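PDB 2IMR: aminodeoxyfutalosine deaminase from Deinococcus radiodurans, which catalyses the zinc-dependent deamination of aminodeoxyfutalosine to futalosine, a step of menaquinone biosynthesis, and more weakly deaminates adenosine and several related nucleosides. Local coordinates for residues A53-V61 against G70-Y79; E120-L128 against D354-L362. All coordinates share one frame; numbering follows the deposited sequence.

Contact 1. Residues A53-V61 against G70-Y79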
ATOM      1  N   ALA A  53       5.357 -12.339 -14.470  1.00 39.47           N
ATOM      2  CA  ALA A  53       5.342 -13.612 -13.750  1.00 38.33           C
ATOM      3  C   ALA A  53       5.021 -14.740 -14.721  1.00 38.03           C
ATOM      4  O   ALA A  53       4.492 -14.498 -15.809  1.00 38.34           O
ATOM      5  CB  ALA A  53       4.307 -13.571 -12.627  1.00 38.29           C
ATOM      6  N   GLN A  54       5.331 -15.969 -14.317  1.00 35.77           N
ATOM      7  CA  GLN A  54       5.114 -17.146 -15.153  1.00 35.31           C
ATOM      8  C   GLN A  54       4.390 -18.258 -14.394  1.00 34.34           C
ATOM      9  O   GLN A  54       4.643 -18.482 -13.210  1.00 33.77           O
ATOM     10  CB  GLN A  54       6.471 -17.650 -15.651  1.00 35.58           C
ATOM     11  CG  GLN A  54       7.476 -16.516 -15.845  1.00 37.64           C
ATOM     12  CD  GLN A  54       8.870 -16.996 -16.192  1.00 38.65           C
ATOM     13  OE1 GLN A  54       9.840 -16.245 -16.067  1.00 39.64           O
ATOM     14  NE2 GLN A  54       8.979 -18.244 -16.641  1.00 39.46           N
ATOM     15  N   SER A  55       3.501 -18.966 -15.082  1.00 33.92           N
ATOM     16  CA  SER A  55       2.745 -20.044 -14.447  1.00 33.98           C
ATOM     17  C   SER A  55       2.306 -21.110 -15.445  1.00 34.40           C
ATOM     18  O   SER A  55       1.671 -20.799 -16.453  1.00 36.14           O
ATOM     19  CB  SER A  55       1.516 -19.461 -13.740  1.00 33.06           C
ATOM     20  OG  SER A  55       0.690 -20.483 -13.214  1.00 31.90           O
ATOM     21  N   PRO A  56       2.638 -22.388 -15.178  1.00 34.28           N
ATOM     22  CA  PRO A  56       3.393 -22.869 -14.012  1.00 32.65           C
ATOM     23  C   PRO A  56       4.830 -22.361 -14.039  1.00 31.54           C
ATOM     24  O   PRO A  56       5.264 -21.769 -15.027  1.00 30.42           O
ATOM     25  CB  PRO A  56       3.316 -24.389 -14.153  1.00 33.56           C
ATOM     26  CG  PRO A  56       2.026 -24.599 -14.896  1.00 35.43           C
ATOM     27  CD  PRO A  56       2.104 -23.523 -15.947  1.00 34.45           C
ATOM     28  N   GLY A  57       5.568 -22.596 -12.958  1.00 29.30           N
ATOM     29  CA  GLY A  57       6.941 -22.129 -12.895  1.00 27.78           C
ATOM     30  C   GLY A  57       7.923 -23.149 -12.348  1.00 26.58           C
ATOM     31  O   GLY A  57       7.534 -24.176 -11.797  1.00 25.34           O
ATOM     32  N   GLY A  58       9.208 -22.856 -12.511  1.00 26.69           N
ATOM     33  CA  GLY A  58      10.240 -23.756 -12.036  1.00 25.45           C
ATOM     34  C   GLY A  58      11.584 -23.066 -11.960  1.00 25.77           C
ATOM     35  O   GLY A  58      11.819 -22.052 -12.622  1.00 26.40           O
ATOM     36  N   VAL A  59      12.467 -23.614 -11.133  1.00 23.13           N
ATOM     37  CA  VAL A  59      13.803 -23.072 -10.962  1.00 22.86           C
ATOM     38  C   VAL A  59      14.769 -24.236 -10.817  1.00 22.92           C
ATOM     39  O   VAL A  59      14.565 -25.111  -9.981  1.00 23.13           O
ATOM     40  CB  VAL A  59      13.908 -22.205  -9.693  1.00 22.81           C
ATOM     41  CG1 VAL A  59      15.313 -21.652  -9.559  1.00 25.85           C
ATOM     42  CG2 VAL A  59      12.894 -21.069  -9.747  1.00 25.15           C
ATOM     43  N   VAL A  60      15.807 -24.270 -11.642  1.00 23.22           N
ATOM     44  CA  VAL A  60      16.777 -25.345 -11.517  1.00 22.25           C
ATOM     45  C   VAL A  60      17.918 -24.802 -10.680  1.00 20.98           C
ATOM     46  O   VAL A  60      18.490 -23.754 -10.982  1.00 22.05           O
ATOM     47  CB  VAL A  60      17.311 -25.824 -12.883  1.00 23.15           C
ATOM     48  CG1 VAL A  60      18.399 -26.877 -12.670  1.00 21.23           C
ATOM     49  CG2 VAL A  60      16.179 -26.424 -13.692  1.00 23.21           C
ATOM     50  N   VAL A  61      18.238 -25.514  -9.611  1.00 20.68           N
ATOM     51  CA  VAL A  61      19.300 -25.084  -8.726  1.00 21.14           C
ATOM     52  C   VAL A  61      20.427 -26.105  -8.718  1.00 21.58           C
ATOM     53  O   VAL A  61      20.189 -27.312  -8.702  1.00 22.26           O
ATOM     54  CB  VAL A  61      18.766 -24.894  -7.283  1.00 20.94           C
ATOM     55  CG1 VAL A  61      19.877 -24.413  -6.367  1.00 20.77           C
ATOM     56  CG2 VAL A  61      17.619 -23.893  -7.286  1.00 20.52           C
ATOM     57  N   GLY A  70      12.377 -20.400 -15.329  1.00 35.66           N
ATOM     58  CA  GLY A  70      11.403 -20.172 -16.380  1.00 36.15           C
ATOM     59  C   GLY A  70      10.313 -21.219 -16.323  1.00 36.33           C
ATOM     60  O   GLY A  70       9.941 -21.682 -15.242  1.00 37.01           O
ATOM     61  N   HIS A  71       9.786 -21.594 -17.481  1.00 36.81           N
ATOM     62  CA  HIS A  71       8.739 -22.600 -17.528  1.00 36.50           C
ATOM     63  C   HIS A  71       9.355 -23.956 -17.213  1.00 37.99           C
ATOM     64  O   HIS A  71      10.442 -24.278 -17.701  1.00 38.51           O
ATOM     65  CB  HIS A  71       8.084 -22.640 -18.911  1.00 35.64           C
ATOM     66  CG  HIS A  71       6.891 -23.541 -18.975  1.00 33.58           C
ATOM     67  ND1 HIS A  71       5.598 -23.068 -18.909  1.00 33.78           N
ATOM     68  CD2 HIS A  71       6.796 -24.890 -19.023  1.00 30.87           C
ATOM     69  CE1 HIS A  71       4.758 -24.088 -18.908  1.00 33.64           C
ATOM     70  NE2 HIS A  71       5.460 -25.205 -18.977  1.00 32.87           N
ATOM     71  N   PRO A  72       8.664 -24.773 -16.397  1.00 38.62           N
ATOM     72  CA  PRO A  72       9.120 -26.107 -15.993  1.00 39.41           C
ATOM     73  C   PRO A  72       9.355 -27.133 -17.099  1.00 41.43           C
ATOM     74  O   PRO A  72      10.333 -27.882 -17.048  1.00 42.47           O
ATOM     75  CB  PRO A  72       8.045 -26.556 -15.000  1.00 39.14           C
ATOM     76  CG  PRO A  72       6.824 -25.841 -15.475  1.00 37.53           C
ATOM     77  CD  PRO A  72       7.364 -24.463 -15.776  1.00 38.58           C
ATOM     78  N   ASP A  73       8.467 -27.190 -18.089  1.00 42.12           N
ATOM     79  CA  ASP A  73       8.644 -28.155 -19.171  1.00 42.42           C
ATOM     80  C   ASP A  73       9.945 -27.872 -19.903  1.00 41.21           C
ATOM     81  O   ASP A  73      10.667 -28.792 -20.286  1.00 42.18           O
ATOM     82  CB  ASP A  73       7.462 -28.116 -20.142  1.00 43.63           C
ATOM     83  CG  ASP A  73       6.178 -28.630 -19.514  1.00 46.07           C
ATOM     84  OD1 ASP A  73       5.492 -27.843 -18.824  1.00 47.32           O
ATOM     85  OD2 ASP A  73       5.862 -29.825 -19.700  1.00 48.19           O
ATOM     86  N   GLU A  74      10.245 -26.594 -20.102  1.00 40.47           N
ATOM     87  CA  GLU A  74      11.491 -26.219 -20.752  1.00 40.16           C
ATOM     88  C   GLU A  74      12.639 -26.821 -19.937  1.00 40.18           C
ATOM     89  O   GLU A  74      13.598 -27.354 -20.494  1.00 41.50           O
ATOM     90  CB  GLU A  74      11.641 -24.694 -20.789  1.00 39.37           C
ATOM     91  CG  GLU A  74      10.842 -24.003 -21.877  1.00 39.69           C
ATOM     92  CD  GLU A  74      11.340 -24.348 -23.272  1.00 38.35           C
ATOM     93  OE1 GLU A  74      12.492 -23.990 -23.601  1.00 39.89           O
ATOM     94  OE2 GLU A  74      10.583 -24.979 -24.038  1.00 40.51           O
ATOM     95  N   LEU A  75      12.516 -26.746 -18.613  1.00 38.38           N
ATOM     96  CA  LEU A  75      13.538 -27.245 -17.698  1.00 36.04           C
ATOM     97  C   LEU A  75      13.684 -28.767 -17.659  1.00 36.10           C
ATOM     98  O   LEU A  75      14.801 -29.286 -17.658  1.00 35.40           O
ATOM     99  CB  LEU A  75      13.264 -26.706 -16.285  1.00 34.83           C
ATOM    100  CG  LEU A  75      13.110 -25.185 -16.182  1.00 32.73           C
ATOM    101  CD1 LEU A  75      12.805 -24.774 -14.748  1.00 34.19           C
ATOM    102  CD2 LEU A  75      14.384 -24.511 -16.662  1.00 33.86           C
ATOM    103  N   ARG A  76      12.569 -29.488 -17.623  1.00 36.41           N
ATOM    104  CA  ARG A  76      12.636 -30.944 -17.583  1.00 37.97           C
ATOM    105  C   ARG A  76      13.294 -31.449 -18.862  1.00 39.26           C
ATOM    106  O   ARG A  76      13.851 -32.548 -18.899  1.00 38.89           O
ATOM    107  CB  ARG A  76      11.238 -31.538 -17.435  1.00 38.39           C
ATOM    108  N   ARG A  77      13.234 -30.627 -19.907  1.00 40.16           N
ATOM    109  CA  ARG A  77      13.819 -30.977 -21.193  1.00 42.17           C
ATOM    110  C   ARG A  77      15.288 -30.573 -21.244  1.00 42.23           C
ATOM    111  O   ARG A  77      16.081 -31.187 -21.954  1.00 43.41           O
ATOM    112  CB  ARG A  77      13.046 -30.298 -22.324  1.00 41.50           C
ATOM    113  N   GLN A  78      15.648 -29.542 -20.484  1.00 42.16           N
ATOM    114  CA  GLN A  78      17.027 -29.066 -20.450  1.00 41.09           C
ATOM    115  C   GLN A  78      17.846 -29.813 -19.404  1.00 41.25           C
ATOM    116  O   GLN A  78      19.067 -29.920 -19.523  1.00 43.00           O
ATOM    117  CB  GLN A  78      17.060 -27.570 -20.149  1.00 40.56           C
ATOM    118  CG  GLN A  78      16.307 -26.723 -21.153  1.00 42.18           C
ATOM    119  CD  GLN A  78      16.178 -25.279 -20.708  1.00 43.37           C
ATOM    120  OE1 GLN A  78      17.175 -24.574 -20.553  1.00 45.45           O
ATOM    121  NE2 GLN A  78      14.945 -24.835 -20.492  1.00 44.41           N
ATOM    122  N   TYR A  79      17.169 -30.325 -18.379  1.00 40.13           N
ATOM    123  CA  TYR A  79      17.825 -31.073 -17.309  1.00 38.15           C
ATOM    124  C   TYR A  79      17.027 -32.347 -17.031  1.00 39.01           C
ATOM    125  O   TYR A  79      16.269 -32.416 -16.065  1.00 38.62           O
ATOM    126  CB  TYR A  79      17.902 -30.229 -16.030  1.00 35.36           C
ATOM    127  CG  TYR A  79      18.563 -28.881 -16.208  1.00 32.21           C
ATOM    128  CD1 TYR A  79      17.847 -27.787 -16.697  1.00 33.17           C
ATOM    129  CD2 TYR A  79      19.913 -28.703 -15.909  1.00 31.82           C
ATOM    130  CE1 TYR A  79      18.463 -26.547 -16.883  1.00 30.18           C
ATOM    131  CE2 TYR A  79      20.538 -27.473 -16.093  1.00 30.71           C
ATOM    132  CZ  TYR A  79      19.810 -26.402 -16.577  1.00 31.07           C
ATOM    133  OH  TYR A  79      20.431 -25.183 -16.738  1.00 31.59           O
TER
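Strand 57-61 and helix 72-78 pack as a helix on one face of a sheet, in the small beta domain away from the zinc site. Their axes approach to 7.6 Å at 33°, so the helix runs roughly along the strand. Gly58 and Gly70 form an antiparallel hydrogen-bonded pair: Gly70 N donates to Gly58 O at 159°, while the return bond from Gly58 N to Gly70 O is bent and weak. Right after this pair, His71 takes the N-cap position and the chain turns into helix 72-78. Because Gly58 has no side chain, Leu75 CD1 can settle on the strand backbone, 3.5 Å from Gly58 C. Farther along, Val60 is the strand residue most covered by the helix segment. Val60 CG1, anti to the backbone N (chi1 176°), stands over the centre of the Tyr79 ring, a CH-pi contact of 3.9 Å to the centroid. Val60 CG2 reaches Leu75 CD1 at 3.9 Å. With Tyr79 replaced by an alanine, Val60 CG1 would probably lose the ring it sits over, and a gap is likely to open beside Val60 CG2. With Leu40 also touching Val60 and Leu75, the layered packing fits the composite beta domain that accompanies the barrel in amidohydrolases.

Contact 2. Residues E120-L128 against D354-L362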
ATOM      1  N   GLU A 120     -13.612  -4.644  17.060  1.00 27.24           N
ATOM      2  CA  GLU A 120     -12.357  -5.387  17.065  1.00 28.57           C
ATOM      3  C   GLU A 120     -11.206  -4.584  16.459  1.00 25.41           C
ATOM      4  O   GLU A 120     -10.072  -4.670  16.925  1.00 24.43           O
ATOM      5  CB  GLU A 120     -12.521  -6.718  16.322  1.00 31.46           C
ATOM      6  CG  GLU A 120     -11.311  -7.637  16.445  1.00 38.61           C
ATOM      7  CD  GLU A 120     -11.601  -9.072  16.021  1.00 41.54           C
ATOM      8  OE1 GLU A 120     -12.467  -9.723  16.648  1.00 45.92           O
ATOM      9  OE2 GLU A 120     -10.959  -9.556  15.062  1.00 44.10           O
ATOM     10  N   VAL A 121     -11.493  -3.804  15.425  1.00 21.75           N
ATOM     11  CA  VAL A 121     -10.452  -2.996  14.799  1.00 20.44           C
ATOM     12  C   VAL A 121      -9.959  -1.908  15.748  1.00 21.06           C
ATOM     13  O   VAL A 121      -8.758  -1.692  15.886  1.00 19.69           O
ATOM     14  CB  VAL A 121     -10.955  -2.330  13.507  1.00 20.54           C
ATOM     15  CG1 VAL A 121      -9.892  -1.364  12.966  1.00 19.14           C
ATOM     16  CG2 VAL A 121     -11.274  -3.405  12.473  1.00 18.86           C
ATOM     17  N   VAL A 122     -10.885  -1.218  16.403  1.00 21.26           N
ATOM     18  CA  VAL A 122     -10.482  -0.167  17.328  1.00 23.56           C
ATOM     19  C   VAL A 122      -9.682  -0.782  18.474  1.00 23.68           C
ATOM     20  O   VAL A 122      -8.644  -0.255  18.873  1.00 23.17           O
ATOM     21  CB  VAL A 122     -11.703   0.580  17.893  1.00 25.22           C
ATOM     22  CG1 VAL A 122     -11.250   1.648  18.881  1.00 24.86           C
ATOM     23  CG2 VAL A 122     -12.485   1.219  16.756  1.00 27.02           C
ATOM     24  N   ILE A 123     -10.164  -1.909  18.986  1.00 23.65           N
ATOM     25  CA  ILE A 123      -9.496  -2.610  20.077  1.00 24.72           C
ATOM     26  C   ILE A 123      -8.077  -3.029  19.693  1.00 23.65           C
ATOM     27  O   ILE A 123      -7.129  -2.794  20.443  1.00 22.30           O
ATOM     28  CB  ILE A 123     -10.292  -3.870  20.493  1.00 26.37           C
ATOM     29  CG1 ILE A 123     -11.637  -3.454  21.093  1.00 28.28           C
ATOM     30  CG2 ILE A 123      -9.487  -4.695  21.493  1.00 28.51           C
ATOM     31  CD1 ILE A 123     -12.550  -4.619  21.433  1.00 30.48           C
ATOM     32  N   ARG A 124      -7.939  -3.647  18.521  1.00 21.84           N
ATOM     33  CA  ARG A 124      -6.638  -4.102  18.037  1.00 22.47           C
ATOM     34  C   ARG A 124      -5.694  -2.935  17.751  1.00 21.10           C
ATOM     35  O   ARG A 124      -4.477  -3.070  17.866  1.00 20.78           O
ATOM     36  CB  ARG A 124      -6.805  -4.934  16.760  1.00 24.46           C
ATOM     37  CG  ARG A 124      -7.480  -6.290  16.947  1.00 27.81           C
ATOM     38  CD  ARG A 124      -7.692  -6.984  15.600  1.00 30.03           C
ATOM     39  NE  ARG A 124      -6.434  -7.235  14.897  1.00 32.44           N
ATOM     40  CZ  ARG A 124      -5.679  -8.318  15.066  1.00 35.38           C
ATOM     41  NH1 ARG A 124      -6.055  -9.267  15.917  1.00 35.29           N
ATOM     42  NH2 ARG A 124      -4.543  -8.452  14.390  1.00 33.10           N
ATOM     43  N   GLY A 125      -6.258  -1.790  17.383  1.00 18.92           N
ATOM     44  CA  GLY A 125      -5.439  -0.634  17.070  1.00 17.56           C
ATOM     45  C   GLY A 125      -4.875   0.147  18.243  1.00 18.62           C
ATOM     46  O   GLY A 125      -3.925   0.910  18.078  1.00 16.43           O
ATOM     47  N   ARG A 126      -5.440  -0.040  19.430  1.00 19.40           N
ATOM     48  CA  ARG A 126      -4.971   0.698  20.600  1.00 21.69           C
ATOM     49  C   ARG A 126      -3.484   0.557  20.918  1.00 22.12           C
ATOM     50  O   ARG A 126      -2.850   1.528  21.331  1.00 22.65           O
ATOM     51  CB  ARG A 126      -5.785   0.313  21.837  1.00 23.98           C
ATOM     52  CG  ARG A 126      -7.243   0.744  21.803  1.00 27.00           C
ATOM     53  CD  ARG A 126      -7.856   0.550  23.175  1.00 28.02           C
ATOM     54  NE  ARG A 126      -9.313   0.483  23.159  1.00 31.89           N
ATOM     55  CZ  ARG A 126     -10.119   1.491  22.844  1.00 31.72           C
ATOM     56  NH1 ARG A 126      -9.622   2.674  22.508  1.00 33.58           N
ATOM     57  NH2 ARG A 126     -11.432   1.312  22.881  1.00 32.26           N
ATOM     58  N   HIS A 127      -2.915  -0.628  20.728  1.00 22.13           N
ATOM     59  CA  HIS A 127      -1.497  -0.806  21.046  1.00 24.10           C
ATOM     60  C   HIS A 127      -0.541  -0.217  20.008  1.00 24.56           C
ATOM     61  O   HIS A 127       0.664  -0.106  20.265  1.00 25.13           O
ATOM     62  CB  HIS A 127      -1.162  -2.288  21.235  1.00 25.02           C
ATOM     63  CG  HIS A 127      -1.039  -3.045  19.951  1.00 27.90           C
ATOM     64  ND1 HIS A 127      -2.130  -3.409  19.193  1.00 28.78           N
ATOM     65  CD2 HIS A 127       0.051  -3.478  19.274  1.00 29.21           C
ATOM     66  CE1 HIS A 127      -1.719  -4.033  18.104  1.00 29.62           C
ATOM     67  NE2 HIS A 127      -0.399  -4.087  18.128  1.00 29.39           N
ATOM     68  N   LEU A 128      -1.068   0.155  18.842  1.00 21.43           N
ATOM     69  CA  LEU A 128      -0.246   0.723  17.773  1.00 21.60           C
ATOM     70  C   LEU A 128       0.023   2.203  17.995  1.00 21.66           C
ATOM     71  O   LEU A 128      -0.400   3.057  17.205  1.00 21.17           O
ATOM     72  CB  LEU A 128      -0.920   0.525  16.412  1.00 21.68           C
ATOM     73  CG  LEU A 128      -1.159  -0.926  15.997  1.00 22.79           C
ATOM     74  CD1 LEU A 128      -1.867  -0.955  14.644  1.00 23.93           C
ATOM     75  CD2 LEU A 128       0.173  -1.674  15.928  1.00 22.89           C
ATOM     76  N   ASP A 354      -2.145  -2.979   5.249  1.00 15.17           N
ATOM     77  CA  ASP A 354      -2.716  -1.915   6.069  1.00 15.89           C
ATOM     78  C   ASP A 354      -2.175  -2.246   7.468  1.00 14.80           C
ATOM     79  O   ASP A 354      -1.399  -3.188   7.612  1.00 17.02           O
ATOM     80  CB  ASP A 354      -4.246  -1.969   6.055  1.00 17.88           C
ATOM     81  CG  ASP A 354      -4.876  -0.609   6.246  1.00 17.92           C
ATOM     82  OD1 ASP A 354      -4.158   0.334   6.625  1.00 21.47           O
ATOM     83  OD2 ASP A 354      -6.097  -0.485   6.025  1.00 19.77           O
ATOM     84  N   SER A 355      -2.545  -1.486   8.493  1.00 15.96           N
ATOM     85  CA  SER A 355      -2.052  -1.785   9.844  1.00 14.81           C
ATOM     86  C   SER A 355      -2.645  -3.124  10.289  1.00 15.06           C
ATOM     87  O   SER A 355      -3.637  -3.585   9.722  1.00 14.56           O
ATOM     88  CB  SER A 355      -2.474  -0.694  10.827  1.00 14.30           C
ATOM     89  OG  SER A 355      -3.764  -0.957  11.347  1.00 15.69           O
ATOM     90  N   VAL A 356      -2.053  -3.747  11.307  1.00 15.28           N
ATOM     91  CA  VAL A 356      -2.561  -5.034  11.778  1.00 16.52           C
ATOM     92  C   VAL A 356      -3.918  -4.925  12.470  1.00 18.01           C
ATOM     93  O   VAL A 356      -4.577  -5.938  12.722  1.00 18.50           O
ATOM     94  CB  VAL A 356      -1.573  -5.713  12.750  1.00 17.38           C
ATOM     95  CG1 VAL A 356      -0.288  -6.065  12.018  1.00 18.06           C
ATOM     96  CG2 VAL A 356      -1.290  -4.797  13.930  1.00 19.51           C
ATOM     97  N   ALA A 357      -4.340  -3.705  12.785  1.00 17.86           N
ATOM     98  CA  ALA A 357      -5.632  -3.524  13.433  1.00 18.26           C
ATOM     99  C   ALA A 357      -6.739  -4.074  12.534  1.00 19.10           C
ATOM    100  O   ALA A 357      -7.695  -4.683  13.019  1.00 18.15           O
ATOM    101  CB  ALA A 357      -5.881  -2.051  13.725  1.00 18.90           C
ATOM    102  N   SER A 358      -6.601  -3.871  11.226  1.00 17.75           N
ATOM    103  CA  SER A 358      -7.608  -4.345  10.278  1.00 16.52           C
ATOM    104  C   SER A 358      -7.077  -5.360   9.271  1.00 17.83           C
ATOM    105  O   SER A 358      -7.859  -6.078   8.640  1.00 17.26           O
ATOM    106  CB  SER A 358      -8.220  -3.155   9.522  1.00 15.89           C
ATOM    107  OG  SER A 358      -7.256  -2.490   8.716  1.00 16.79           O
ATOM    108  N   GLY A 359      -5.756  -5.431   9.128  1.00 16.23           N
ATOM    109  CA  GLY A 359      -5.166  -6.356   8.171  1.00 17.07           C
ATOM    110  C   GLY A 359      -4.646  -7.679   8.715  1.00 16.89           C
ATOM    111  O   GLY A 359      -4.090  -8.477   7.964  1.00 16.15           O
ATOM    112  N   GLU A 360      -4.811  -7.906  10.013  1.00 17.02           N
ATOM    113  CA  GLU A 360      -4.364  -9.145  10.650  1.00 18.59           C
ATOM    114  C   GLU A 360      -2.854  -9.238  10.851  1.00 18.58           C
ATOM    115  O   GLU A 360      -2.385  -9.317  11.991  1.00 19.14           O
ATOM    116  CB  GLU A 360      -4.850 -10.364   9.851  1.00 20.88           C
ATOM    117  CG  GLU A 360      -6.346 -10.608   9.925  1.00 24.61           C
ATOM    118  CD  GLU A 360      -6.769 -11.848   9.156  1.00 27.46           C
ATOM    119  OE1 GLU A 360      -6.135 -12.914   9.332  1.00 28.40           O
ATOM    120  OE2 GLU A 360      -7.738 -11.762   8.378  1.00 27.59           O
ATOM    121  N   THR A 361      -2.096  -9.252   9.756  1.00 17.96           N
ATOM    122  CA  THR A 361      -0.635  -9.342   9.836  1.00 17.56           C
ATOM    123  C   THR A 361       0.047  -8.438   8.811  1.00 16.70           C
ATOM    124  O   THR A 361      -0.602  -7.894   7.922  1.00 16.14           O
ATOM    125  CB  THR A 361      -0.131 -10.774   9.574  1.00 19.72           C
ATOM    126  OG1 THR A 361      -0.178 -11.041   8.165  1.00 17.20           O
ATOM    127  CG2 THR A 361      -0.991 -11.795  10.322  1.00 17.61           C
ATOM    128  N   LEU A 362       1.365  -8.307   8.938  1.00 16.08           N
ATOM    129  CA  LEU A 362       2.169  -7.477   8.044  1.00 16.78           C
ATOM    130  C   LEU A 362       2.734  -8.293   6.883  1.00 16.90           C
ATOM    131  O   LEU A 362       3.558  -7.802   6.110  1.00 17.80           O
ATOM    132  CB  LEU A 362       3.325  -6.841   8.825  1.00 16.28           C
ATOM    133  CG  LEU A 362       2.928  -5.874   9.945  1.00 16.96           C
ATOM    134  CD1 LEU A 362       4.164  -5.400  10.695  1.00 20.18           C
ATOM    135  CD2 LEU A 362       2.175  -4.691   9.349  1.00 15.26           C
TER
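The guanidinium of Arg124 meets Val356 O at its edge, with the oxygen only 2° out of the guanidinium plane, and the His127 ring turns an edge to Val356 CG2 while one face lies against Leu128 CG. These groups join helix 119-125 and the turn after it to the short helix 356-359, which follows the zinc-site residue Asp354 in the TIM-barrel fold of the amidohydrolases. Arg124 holds one carbonyl with two nitrogens, both bonds fairly straight: Arg124 NE lies 3.1 Å from Val356 O and Arg124 NH2 3.0 Å from it. Both come from the same face of the carbonyl plane, and the bend at chi3 (61°) turns the guanidinium to present that side. Beside the arginine, the absence of a side chain at Gly125 lets Ala357 CB come within 3.7 Å of Gly125 CA; it also lies 3.6 Å from Val121 O. Leu128 CD1 also packs against Val356 CG2, at 4.0 Å. Asp354 OD2 is hydrogen-bonded to Ser328, which also bonds Ser358 OG, and Ser355 touches the zinc ligand His101, placing the contact next to the metal site, with the Ser355 side chain about 7 Å from the zinc. At the start of the short helix, Ser355 OG caps it by accepting from Ala357 N at 3.2 Å.

How the contacts relate
Contact 1 and contact 2 share no secondary-structure element: their centres are about 40 Å apart, their nearest atoms about 20 Å, and contact 1 closes along the chain before contact 2 opens. Contact 1 is partly buried and peripheral, its centre about 31 Å from the centre of the chain, and joins pieces only nine residues apart. Contact 2 is mostly buried, its centre about 15 Å from there, and brings together segments 226 residues apart. The chemistry differs accordingly. In 53-61 against 70-79, backbone pairing between strands accompanies apolar and aromatic cover; in 120-128 against 354-362, an arginine side chain grips a backbone carbonyl beside close helix packing, and the second segment carries a zinc-site residue.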